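PDB 1M55: Rep protein from Adeno-associated virus - 5, which probably nicks viral DNA at the replication origin through its metal-dependent endonuclease domain, in a rolling-circle type of replication. Local coordinates for residues 3-13 against 87-96; 26-35 against 50-58. All coordinates share one frame; numbering follows the deposited sequence.

Interaction 1 of 2, residues 3-13 against 87-96. With ZN (zinc ion), chain C; ZN (zinc ion), chain D.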
loop_
_atom_site.group_PDB
_atom_site.type_symbol
_atom_site.label_atom_id
_atom_site.label_comp_id
_atom_site.label_asym_id
_atom_site.label_seq_id
_atom_site.Cartn_x
_atom_site.Cartn_y
_atom_site.Cartn_z
ATOM N N THR A 3 -5.890 14.011 8.135
ATOM C CA THR A 3 -5.126 14.239 6.909
ATOM C C THR A 3 -4.047 13.170 6.687
ATOM O O THR A 3 -3.405 12.715 7.641
ATOM C CB THR A 3 -4.491 15.649 6.903
ATOM O OG1 THR A 3 -3.655 15.816 8.057
ATOM C CG2 THR A 3 -5.580 16.717 6.907
ATOM N N PHE A 4 -3.823 12.814 5.424
ATOM C CA PHE A 4 -2.860 11.779 5.051
ATOM C C PHE A 4 -2.025 12.147 3.833
ATOM O O PHE A 4 -2.443 12.948 2.996
ATOM C CB PHE A 4 -3.595 10.481 4.671
ATOM C CG PHE A 4 -4.482 9.929 5.746
ATOM C CD1 PHE A 4 -5.747 10.464 5.967
ATOM C CD2 PHE A 4 -4.054 8.874 6.540
ATOM C CE1 PHE A 4 -6.571 9.956 6.969
ATOM C CE2 PHE A 4 -4.868 8.359 7.541
ATOM C CZ PHE A 4 -6.127 8.900 7.757
ATOM N N TYR A 5 -0.850 11.535 3.743
ATOM C CA TYR A 5 0.030 11.684 2.588
ATOM C C TYR A 5 -0.221 10.370 1.855
ATOM O O TYR A 5 -0.690 9.404 2.469
ATOM C CB TYR A 5 1.509 11.701 2.994
ATOM C CG TYR A 5 1.995 12.974 3.641
ATOM C CD1 TYR A 5 2.598 12.950 4.895
ATOM C CD2 TYR A 5 1.886 14.200 2.981
ATOM C CE1 TYR A 5 3.091 14.114 5.478
ATOM C CE2 TYR A 5 2.369 15.369 3.555
ATOM C CZ TYR A 5 2.972 15.320 4.801
ATOM O OH TYR A 5 3.449 16.480 5.369
ATOM N N GLU A 6 0.035 10.339 0.549
ATOM C CA GLU A 6 -0.126 9.107 -0.211
ATOM C C GLU A 6 1.159 8.780 -0.935
ATOM O O GLU A 6 1.721 9.619 -1.640
ATOM C CB GLU A 6 -1.252 9.174 -1.247
ATOM C CG GLU A 6 -1.382 7.844 -2.022
ATOM C CD GLU A 6 -2.385 7.883 -3.161
ATOM O OE1 GLU A 6 -2.222 8.715 -4.078
ATOM O OE2 GLU A 6 -3.320 7.055 -3.154
ATOM N N VAL A 7 1.639 7.564 -0.725
ATOM C CA VAL A 7 2.834 7.095 -1.398
ATOM C C VAL A 7 2.416 5.832 -2.132
ATOM O O VAL A 7 1.818 4.928 -1.538
ATOM C CB VAL A 7 3.970 6.768 -0.403
ATOM C CG1 VAL A 7 5.197 6.280 -1.159
ATOM C CG2 VAL A 7 4.311 7.999 0.432
ATOM N N ILE A 8 2.633 5.805 -3.442
ATOM C CA ILE A 8 2.286 4.622 -4.211
ATOM C C ILE A 8 3.559 3.820 -4.440
ATOM O O ILE A 8 4.575 4.362 -4.890
ATOM C CB ILE A 8 1.603 4.972 -5.553
ATOM C CG1 ILE A 8 0.236 5.613 -5.283
ATOM C CG2 ILE A 8 1.423 3.709 -6.403
ATOM C CD1 ILE A 8 -0.499 6.061 -6.534
ATOM N N VAL A 9 3.524 2.559 -4.028
ATOM C CA VAL A 9 4.665 1.677 -4.189
ATOM C C VAL A 9 4.349 0.575 -5.194
ATOM O O VAL A 9 3.409 -0.199 -5.006
ATOM C CB VAL A 9 5.080 1.021 -2.844
ATOM C CG1 VAL A 9 6.302 0.124 -3.050
ATOM C CG2 VAL A 9 5.384 2.086 -1.803
ATOM N N ARG A 10 5.097 0.547 -6.291
ATOM C CA ARG A 10 4.926 -0.486 -7.304
ATOM C C ARG A 10 5.671 -1.701 -6.765
ATOM O O ARG A 10 6.827 -1.597 -6.355
ATOM C CB ARG A 10 5.484 -0.013 -8.642
ATOM C CG ARG A 10 4.606 1.056 -9.272
ATOM C CD ARG A 10 5.242 1.673 -10.492
ATOM N NE ARG A 10 4.289 2.514 -11.206
ATOM C CZ ARG A 10 4.613 3.337 -12.197
ATOM N NH1 ARG A 10 5.873 3.437 -12.597
ATOM N NH2 ARG A 10 3.671 4.049 -12.800
ATOM N N VAL A 11 4.982 -2.832 -6.721
ATOM C CA VAL A 11 5.529 -4.070 -6.165
ATOM C C VAL A 11 6.360 -4.922 -7.129
ATOM O O VAL A 11 5.830 -5.491 -8.086
ATOM C CB VAL A 11 4.383 -4.929 -5.553
ATOM C CG1 VAL A 11 4.921 -6.228 -4.979
ATOM C CG2 VAL A 11 3.667 -4.138 -4.471
ATOM N N PRO A 12 7.677 -5.033 -6.871
ATOM C CA PRO A 12 8.582 -5.822 -7.712
ATOM C C PRO A 12 8.444 -7.308 -7.360
ATOM O O PRO A 12 8.348 -7.655 -6.184
ATOM C CB PRO A 12 9.971 -5.303 -7.307
ATOM C CG PRO A 12 9.700 -4.014 -6.538
ATOM C CD PRO A 12 8.435 -4.335 -5.821
ATOM N N PHE A 13 8.457 -8.178 -8.366
ATOM C CA PHE A 13 8.334 -9.616 -8.121
ATOM C C PHE A 13 8.964 -10.490 -9.211
ATOM O O PHE A 13 9.269 -11.659 -8.978
ATOM C CB PHE A 13 6.855 -10.003 -7.957
ATOM C CG PHE A 13 6.046 -9.876 -9.222
ATOM C CD1 PHE A 13 5.980 -10.926 -10.135
ATOM C CD2 PHE A 13 5.368 -8.699 -9.509
ATOM C CE1 PHE A 13 5.255 -10.804 -11.316
ATOM C CE2 PHE A 13 4.639 -8.567 -10.686
ATOM C CZ PHE A 13 4.583 -9.622 -11.592
ATOM N N TYR A 87 1.137 -2.391 -13.246
ATOM C CA TYR A 87 1.832 -2.900 -12.068
ATOM C C TYR A 87 0.950 -3.220 -10.885
ATOM O O TYR A 87 -0.126 -2.645 -10.719
ATOM C CB TYR A 87 2.820 -1.849 -11.547
ATOM C CG TYR A 87 3.831 -1.344 -12.539
ATOM C CD1 TYR A 87 3.582 -0.199 -13.290
ATOM C CD2 TYR A 87 5.051 -1.996 -12.710
ATOM C CE1 TYR A 87 4.523 0.287 -14.183
ATOM C CE2 TYR A 87 6.004 -1.516 -13.603
ATOM C CZ TYR A 87 5.730 -0.376 -14.335
ATOM O OH TYR A 87 6.663 0.120 -15.213
ATOM N N PHE A 88 1.423 -4.145 -10.061
ATOM C CA PHE A 88 0.753 -4.446 -8.807
ATOM C C PHE A 88 1.305 -3.278 -7.989
ATOM O O PHE A 88 2.492 -2.940 -8.103
ATOM C CB PHE A 88 1.252 -5.763 -8.220
ATOM C CG PHE A 88 0.629 -6.972 -8.840
ATOM C CD1 PHE A 88 1.168 -7.538 -9.991
ATOM C CD2 PHE A 88 -0.506 -7.546 -8.273
ATOM C CE1 PHE A 88 0.584 -8.662 -10.570
ATOM C CE2 PHE A 88 -1.100 -8.672 -8.842
ATOM C CZ PHE A 88 -0.552 -9.232 -9.993
ATOM N N HIS A 89 0.467 -2.630 -7.196
ATOM C CA HIS A 89 0.948 -1.486 -6.438
ATOM C C HIS A 89 0.155 -1.259 -5.173
ATOM O O HIS A 89 -0.964 -1.757 -5.025
ATOM C CB HIS A 89 0.913 -0.223 -7.312
ATOM C CG HIS A 89 -0.451 0.111 -7.830
ATOM N ND1 HIS A 89 -1.035 -0.501 -8.918
ATOM C CD2 HIS A 89 -1.382 0.973 -7.347
ATOM C CE1 HIS A 89 -2.274 -0.012 -9.052
ATOM N NE2 HIS A 89 -2.526 0.885 -8.121
ATOM N N LEU A 90 0.752 -0.503 -4.263
ATOM C CA LEU A 90 0.133 -0.181 -2.989
ATOM C C LEU A 90 -0.167 1.303 -2.870
ATOM O O LEU A 90 0.702 2.136 -3.151
ATOM C CB LEU A 90 1.082 -0.541 -1.838
ATOM C CG LEU A 90 1.404 -2.007 -1.552
ATOM C CD1 LEU A 90 2.731 -2.103 -0.816
ATOM C CD2 LEU A 90 0.276 -2.637 -0.752
ATOM N N HIS A 91 -1.410 1.629 -2.524
ATOM C CA HIS A 91 -1.785 3.013 -2.255
ATOM C C HIS A 91 -1.543 3.056 -0.755
ATOM O O HIS A 91 -2.259 2.405 0.015
ATOM C CB HIS A 91 -3.264 3.274 -2.542
ATOM C CG HIS A 91 -3.576 3.397 -3.997
ATOM N ND1 HIS A 91 -3.662 4.597 -4.668
ATOM C CD2 HIS A 91 -3.806 2.436 -4.925
ATOM C CE1 HIS A 91 -3.935 4.336 -5.952
ATOM N NE2 HIS A 91 -4.033 3.040 -6.155
ATOM N N THR A 92 -0.489 3.752 -0.354
ATOM C CA THR A 92 -0.118 3.834 1.048
ATOM C C THR A 92 -0.488 5.183 1.656
ATOM O O THR A 92 0.199 6.184 1.429
ATOM C CB THR A 92 1.398 3.570 1.199
ATOM O OG1 THR A 92 1.767 2.466 0.357
ATOM C CG2 THR A 92 1.750 3.233 2.639
ATOM N N LEU A 93 -1.608 5.216 2.376
ATOM C CA LEU A 93 -2.058 6.438 3.032
ATOM C C LEU A 93 -1.603 6.397 4.483
ATOM O O LEU A 93 -1.975 5.488 5.233
ATOM C CB LEU A 93 -3.583 6.558 2.996
ATOM C CG LEU A 93 -4.291 6.765 1.659
ATOM C CD1 LEU A 93 -5.796 6.806 1.899
ATOM C CD2 LEU A 93 -3.818 8.052 1.017
ATOM N N VAL A 94 -0.787 7.366 4.873
ATOM C CA VAL A 94 -0.300 7.433 6.245
ATOM C C VAL A 94 -0.562 8.851 6.736
ATOM O O VAL A 94 -0.359 9.817 5.994
ATOM C CB VAL A 94 1.196 7.095 6.339
ATOM C CG1 VAL A 94 1.590 6.934 7.793
ATOM C CG2 VAL A 94 1.494 5.805 5.580
ATOM N N GLU A 95 -1.034 8.988 7.971
ATOM C CA GLU A 95 -1.344 10.314 8.491
ATOM C C GLU A 95 -0.129 11.232 8.504
ATOM O O GLU A 95 1.003 10.783 8.680
ATOM C CB GLU A 95 -1.998 10.237 9.867
ATOM C CG GLU A 95 -1.063 9.918 10.999
ATOM C CD GLU A 95 -1.782 9.895 12.327
ATOM O OE1 GLU A 95 -2.588 10.811 12.592
ATOM O OE2 GLU A 95 -1.543 8.951 13.103
ATOM N N THR A 96 -0.384 12.523 8.320
ATOM C CA THR A 96 0.662 13.541 8.259
ATOM C C THR A 96 1.343 13.895 9.582
ATOM O O THR A 96 2.458 14.420 9.587
ATOM C CB THR A 96 0.098 14.840 7.660
ATOM O OG1 THR A 96 -0.986 15.311 8.476
ATOM C CG2 THR A 96 -0.422 14.598 6.256
HETATM ZN ZN ZN C . -4.265 1.926 -7.802
HETATM ZN ZN ZN D . -1.843 9.290 15.216
HETATM O O HOH W 1 4.080 -5.178 -10.435
HETATM O O HOH W 2 -1.311 11.611 15.267
HETATM O O HOH W 3 -2.191 6.965 15.573
#

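Interaction 2 of 2, residues 26-35 against 50-58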
loop_
_atom_site.group_PDB
_atom_site.type_symbol
_atom_site.label_atom_id
_atom_site.label_comp_id
_atom_site.label_asym_id
_atom_site.label_seq_id
_atom_site.Cartn_x
_atom_site.Cartn_y
_atom_site.Cartn_z
ATOM N N PHE A 26 14.361 -15.397 -2.715
ATOM C CA PHE A 26 13.211 -14.531 -2.967
ATOM C C PHE A 26 12.061 -15.350 -3.553
ATOM O O PHE A 26 10.938 -15.319 -3.036
ATOM C CB PHE A 26 13.583 -13.386 -3.915
ATOM C CG PHE A 26 12.436 -12.453 -4.215
ATOM C CD1 PHE A 26 12.061 -11.476 -3.296
ATOM C CD2 PHE A 26 11.713 -12.577 -5.397
ATOM C CE1 PHE A 26 10.973 -10.633 -3.550
ATOM C CE2 PHE A 26 10.623 -11.739 -5.659
ATOM C CZ PHE A 26 10.255 -10.768 -4.731
ATOM N N VAL A 27 12.340 -16.081 -4.633
ATOM C CA VAL A 27 11.322 -16.919 -5.267
ATOM C C VAL A 27 10.794 -17.959 -4.272
ATOM O O VAL A 27 9.583 -18.191 -4.184
ATOM C CB VAL A 27 11.871 -17.630 -6.529
ATOM C CG1 VAL A 27 10.870 -18.640 -7.048
ATOM C CG2 VAL A 27 12.153 -16.608 -7.617
ATOM N N ASP A 28 11.695 -18.551 -3.491
ATOM C CA ASP A 28 11.297 -19.553 -2.506
ATOM C C ASP A 28 10.339 -18.954 -1.485
ATOM O O ASP A 28 9.331 -19.572 -1.134
ATOM C CB ASP A 28 12.522 -20.141 -1.800
ATOM C CG ASP A 28 13.395 -20.972 -2.734
ATOM O OD1 ASP A 28 12.925 -21.346 -3.834
ATOM O OD2 ASP A 28 14.554 -21.254 -2.363
ATOM N N TRP A 29 10.636 -17.736 -1.041
ATOM C CA TRP A 29 9.798 -17.044 -0.066
ATOM C C TRP A 29 8.398 -16.743 -0.613
ATOM O O TRP A 29 7.395 -17.201 -0.054
ATOM C CB TRP A 29 10.479 -15.745 0.386
ATOM C CG TRP A 29 9.598 -14.810 1.166
ATOM C CD1 TRP A 29 8.740 -15.134 2.185
ATOM C CD2 TRP A 29 9.482 -13.393 0.979
ATOM N NE1 TRP A 29 8.100 -14.005 2.638
ATOM C CE2 TRP A 29 8.534 -12.924 1.917
ATOM C CE3 TRP A 29 10.084 -12.475 0.109
ATOM C CZ2 TRP A 29 8.177 -11.576 2.006
ATOM C CZ3 TRP A 29 9.728 -11.135 0.198
ATOM C CH2 TRP A 29 8.781 -10.700 1.142
ATOM N N VAL A 30 8.330 -16.017 -1.725
ATOM C CA VAL A 30 7.039 -15.644 -2.303
ATOM C C VAL A 30 6.214 -16.823 -2.790
ATOM O O VAL A 30 4.989 -16.752 -2.814
ATOM C CB VAL A 30 7.186 -14.605 -3.444
ATOM C CG1 VAL A 30 7.980 -13.406 -2.957
ATOM C CG2 VAL A 30 7.831 -15.231 -4.676
ATOM N N THR A 31 6.885 -17.906 -3.172
ATOM C CA THR A 31 6.203 -19.104 -3.654
ATOM C C THR A 31 5.649 -19.946 -2.500
ATOM O O THR A 31 4.611 -20.591 -2.649
ATOM C CB THR A 31 7.162 -19.991 -4.501
ATOM O OG1 THR A 31 7.588 -19.267 -5.662
ATOM C CG2 THR A 31 6.480 -21.280 -4.946
ATOM N N GLY A 32 6.322 -19.917 -1.352
ATOM C CA GLY A 32 5.896 -20.723 -0.218
ATOM C C GLY A 32 4.904 -20.153 0.781
ATOM O O GLY A 32 4.414 -20.881 1.648
ATOM N N GLN A 33 4.613 -18.863 0.695
ATOM C CA GLN A 33 3.681 -18.248 1.634
ATOM C C GLN A 33 2.217 -18.506 1.273
ATOM O O GLN A 33 1.754 -18.122 0.199
ATOM C CB GLN A 33 3.942 -16.743 1.723
ATOM C CG GLN A 33 3.004 -15.997 2.658
ATOM C CD GLN A 33 3.205 -16.377 4.102
ATOM O OE1 GLN A 33 4.286 -16.186 4.652
ATOM N NE2 GLN A 33 2.170 -16.918 4.727
ATOM N N ILE A 34 1.482 -19.132 2.186
ATOM C CA ILE A 34 0.068 -19.423 1.965
ATOM C C ILE A 34 -0.771 -18.360 2.673
ATOM O O ILE A 34 -0.532 -18.048 3.843
ATOM C CB ILE A 34 -0.337 -20.808 2.545
ATOM C CG1 ILE A 34 0.572 -21.914 2.001
ATOM C CG2 ILE A 34 -1.800 -21.111 2.218
ATOM C CD1 ILE A 34 0.394 -22.204 0.535
ATOM N N TRP A 35 -1.729 -17.787 1.954
ATOM C CA TRP A 35 -2.617 -16.781 2.520
ATOM C C TRP A 35 -4.010 -17.368 2.674
ATOM O O TRP A 35 -4.421 -18.215 1.879
ATOM C CB TRP A 35 -2.696 -15.547 1.615
ATOM C CG TRP A 35 -1.484 -14.681 1.679
ATOM C CD1 TRP A 35 -0.305 -14.864 1.015
ATOM C CD2 TRP A 35 -1.323 -13.497 2.469
ATOM N NE1 TRP A 35 0.580 -13.869 1.345
ATOM C CE2 TRP A 35 -0.017 -13.015 2.235
ATOM C CE3 TRP A 35 -2.160 -12.793 3.352
ATOM C CZ2 TRP A 35 0.477 -11.861 2.852
ATOM C CZ3 TRP A 35 -1.669 -11.643 3.967
ATOM C CH2 TRP A 35 -0.363 -11.190 3.711
ATOM N N GLN A 50 -1.327 -14.437 -4.625
ATOM C CA GLN A 50 -0.544 -14.636 -3.409
ATOM C C GLN A 50 0.949 -14.295 -3.410
ATOM O O GLN A 50 1.439 -13.690 -2.450
ATOM C CB GLN A 50 -0.813 -16.025 -2.823
ATOM C CG GLN A 50 -2.250 -16.186 -2.318
ATOM C CD GLN A 50 -2.520 -17.545 -1.691
ATOM O OE1 GLN A 50 -1.720 -18.045 -0.893
ATOM N NE2 GLN A 50 -3.658 -18.140 -2.031
ATOM N N PRO A 51 1.694 -14.654 -4.475
ATOM C CA PRO A 51 3.125 -14.320 -4.470
ATOM C C PRO A 51 3.342 -12.809 -4.377
ATOM O O PRO A 51 4.175 -12.332 -3.598
ATOM C CB PRO A 51 3.609 -14.877 -5.809
ATOM C CG PRO A 51 2.717 -16.060 -6.013
ATOM C CD PRO A 51 1.362 -15.503 -5.632
ATOM N N GLN A 52 2.564 -12.055 -5.151
ATOM C CA GLN A 52 2.663 -10.599 -5.142
ATOM C C GLN A 52 2.185 -10.036 -3.803
ATOM O O GLN A 52 2.772 -9.089 -3.277
ATOM C CB GLN A 52 1.861 -9.997 -6.298
ATOM C CG GLN A 52 2.501 -10.187 -7.675
ATOM C CD GLN A 52 2.217 -11.543 -8.310
ATOM O OE1 GLN A 52 1.526 -12.389 -7.742
ATOM N NE2 GLN A 52 2.752 -11.746 -9.505
ATOM N N LEU A 53 1.127 -10.621 -3.250
ATOM C CA LEU A 53 0.599 -10.182 -1.960
ATOM C C LEU A 53 1.646 -10.387 -0.861
ATOM O O LEU A 53 1.780 -9.565 0.048
ATOM C CB LEU A 53 -0.682 -10.945 -1.619
ATOM C CG LEU A 53 -1.311 -10.693 -0.246
ATOM C CD1 LEU A 53 -1.594 -9.208 -0.028
ATOM C CD2 LEU A 53 -2.585 -11.517 -0.128
ATOM N N THR A 54 2.396 -11.479 -0.959
ATOM C CA THR A 54 3.436 -11.781 0.016
ATOM C C THR A 54 4.485 -10.666 0.031
ATOM O O THR A 54 4.883 -10.191 1.102
ATOM C CB THR A 54 4.077 -13.159 -0.281
ATOM O OG1 THR A 54 3.078 -14.178 -0.124
ATOM C CG2 THR A 54 5.242 -13.439 0.659
ATOM N N VAL A 55 4.906 -10.223 -1.148
ATOM C CA VAL A 55 5.883 -9.138 -1.237
ATOM C C VAL A 55 5.244 -7.846 -0.727
ATOM O O VAL A 55 5.853 -7.103 0.048
ATOM C CB VAL A 55 6.348 -8.892 -2.696
ATOM C CG1 VAL A 55 7.383 -7.775 -2.735
ATOM C CG2 VAL A 55 6.932 -10.149 -3.284
ATOM N N ALA A 56 4.005 -7.605 -1.149
ATOM C CA ALA A 56 3.268 -6.403 -0.769
ATOM C C ALA A 56 3.128 -6.224 0.741
ATOM O O ALA A 56 3.361 -5.128 1.262
ATOM C CB ALA A 56 1.897 -6.402 -1.423
ATOM N N ASP A 57 2.765 -7.289 1.450
ATOM C CA ASP A 57 2.607 -7.180 2.898
ATOM C C ASP A 57 3.925 -6.859 3.585
ATOM O O ASP A 57 3.951 -6.081 4.544
ATOM C CB ASP A 57 2.012 -8.452 3.506
ATOM C CG ASP A 57 1.658 -8.279 4.981
ATOM O OD1 ASP A 57 0.845 -7.386 5.305
ATOM O OD2 ASP A 57 2.211 -9.021 5.817
ATOM N N ARG A 58 5.016 -7.457 3.110
ATOM C CA ARG A 58 6.313 -7.194 3.714
ATOM C C ARG A 58 6.695 -5.738 3.467
ATOM O O ARG A 58 7.192 -5.058 4.370
ATOM C CB ARG A 58 7.383 -8.138 3.169
ATOM C CG ARG A 58 8.732 -8.038 3.889
ATOM C CD ARG A 58 8.605 -8.269 5.400
ATOM N NE ARG A 58 7.928 -9.525 5.718
ATOM C CZ ARG A 58 8.509 -10.720 5.707
ATOM N NH1 ARG A 58 9.799 -10.841 5.408
ATOM N NH2 ARG A 58 7.785 -11.806 5.948
#

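Interaction 1 of 2, residues 3-13 against 87-96
E6 OE2 accepts a nearly straight bond from H91 ND1 (2.9 Å, 168°) and is gripped a second time by the hydroxyl of Y149; the other carboxylate oxygen, OE1, is bonded to T134 OG1. The acceptor lies in the imidazole plane, yet the donor stands above the carboxylate plane, the two flat groups being turned 47° apart. E6 gets there on an extended chain with CG anti to the backbone N, running beside H91 in the same direction.

Both residues belong to the antiparallel pair of strands 3-10 and 88-95, in which E6 faces L93 and I8 faces H91 in non-hydrogen-bonded positions. H89, L90 and H91 form the His-hydrophobe-His signature of the HUH endonucleases: both histidines share one face of the sheet, while L90 turns to the other, onto V79 and F81. One zinc ion is bound by H89 NE2 and H91 NE2, each at 2.0 Å, and by E82. The H89 ring is held through ND1, which donates to Y87 O at 2.9 Å.

The ends of the strands pack differently. R10 drapes its extended chain over Y87, CD above one ring face and the guanidinium only 18° from parallel with it. At the far end T96 CG2 sits 3.6 Å from the centroid of the Y5 ring, straight over its face, and the T3 and T96 hydroxyls bond at 2.7 Å. Next to T96, E95 OE2 binds a second zinc ion at 2.2 Å together with Q73 and two waters, and also takes a hydrogen bond from K76 N.

The pattern illustrates second-shell positioning: because each histidine spends ND1 on a protein oxygen, its ring rotation is fixed and NE2 is directed at the metal.

Interaction 2 of 2, residues 26-35 against 50-58
W35 reaches across to segment 50-58, packing the end of helix 24-32 and the turn after it across the start of helix 50-71, on the flank of the Rep (HUH) endonuclease domain; the axes of the helical segments 26-32 and 50-58 are nearly perpendicular (107°) and 8.1 Å apart at closest approach.

The backbone N of W35 donates to Q50 OE1 (2.9 Å), approaching from above the plane of that amide, and CB rests against the same oxygen. With CG anti to the carbonyl carbon (chi1 -75°), the indole lies along the helix. CD1 passes near T54 OG1, and NE1 then bonds to that hydroxyl at 2.9 Å, in the plane of the ring. Over the five-membered ring comes L53 CD2, 3.7 Å from its centroid, making a CH-pi contact, while L53 CG covers CE2. At the tip, CH2 meets D57 CB edge-on at 3.6 Å; the carboxylate of D57 itself is paired with R60 and R61. W164 adds an edge-to-face ring contact, tying the indole to strand 162-167.

The T54 hydroxyl thus works twice, taking the indole N-H while donating to Q50 O one turn back. That carbonyl also holds T54 N, the two donors arriving from opposite faces of its plane. Such a relay orients the hydroxyl and leaves the acceptor side for W35.

The methyl of T54 serves the second tryptophan: CG2 lies over one face of W29, 3.5 Å from NE1. Farther along that ring, R58 curls back on a chain bent at chi2 and chi3, its CB at the ring edge, so that W29 CZ2 lies over one face of its guanidinium. Deeper between the helices F26 CZ touches V55 CG2, and the same methyl presses on V30 CG1 at 3.4 Å, tighter than ordinary van der Waals contact.

Interaction 1 pairs two strands of the central sheet and supplies H89 and H91 to one zinc site and E95 to the other, and interaction 2 is a peripheral layer made from chain lying between its two strands; their centres are 18 Å apart. They meet at V11 to F13: V11 CG1 packs on V55 CG1 at 3.7 Å, F13 CE1 lies 3.2 Å from Q52 NE2, and F13 O comes within 3.6 Å of F26 CE2. Helix 50-71 is the common element, since W67 farther along it packs against Y5 and V94 of the sheet. Interaction 2 binds no metal, and the L53 side chain is still about 14 Å from a zinc ion.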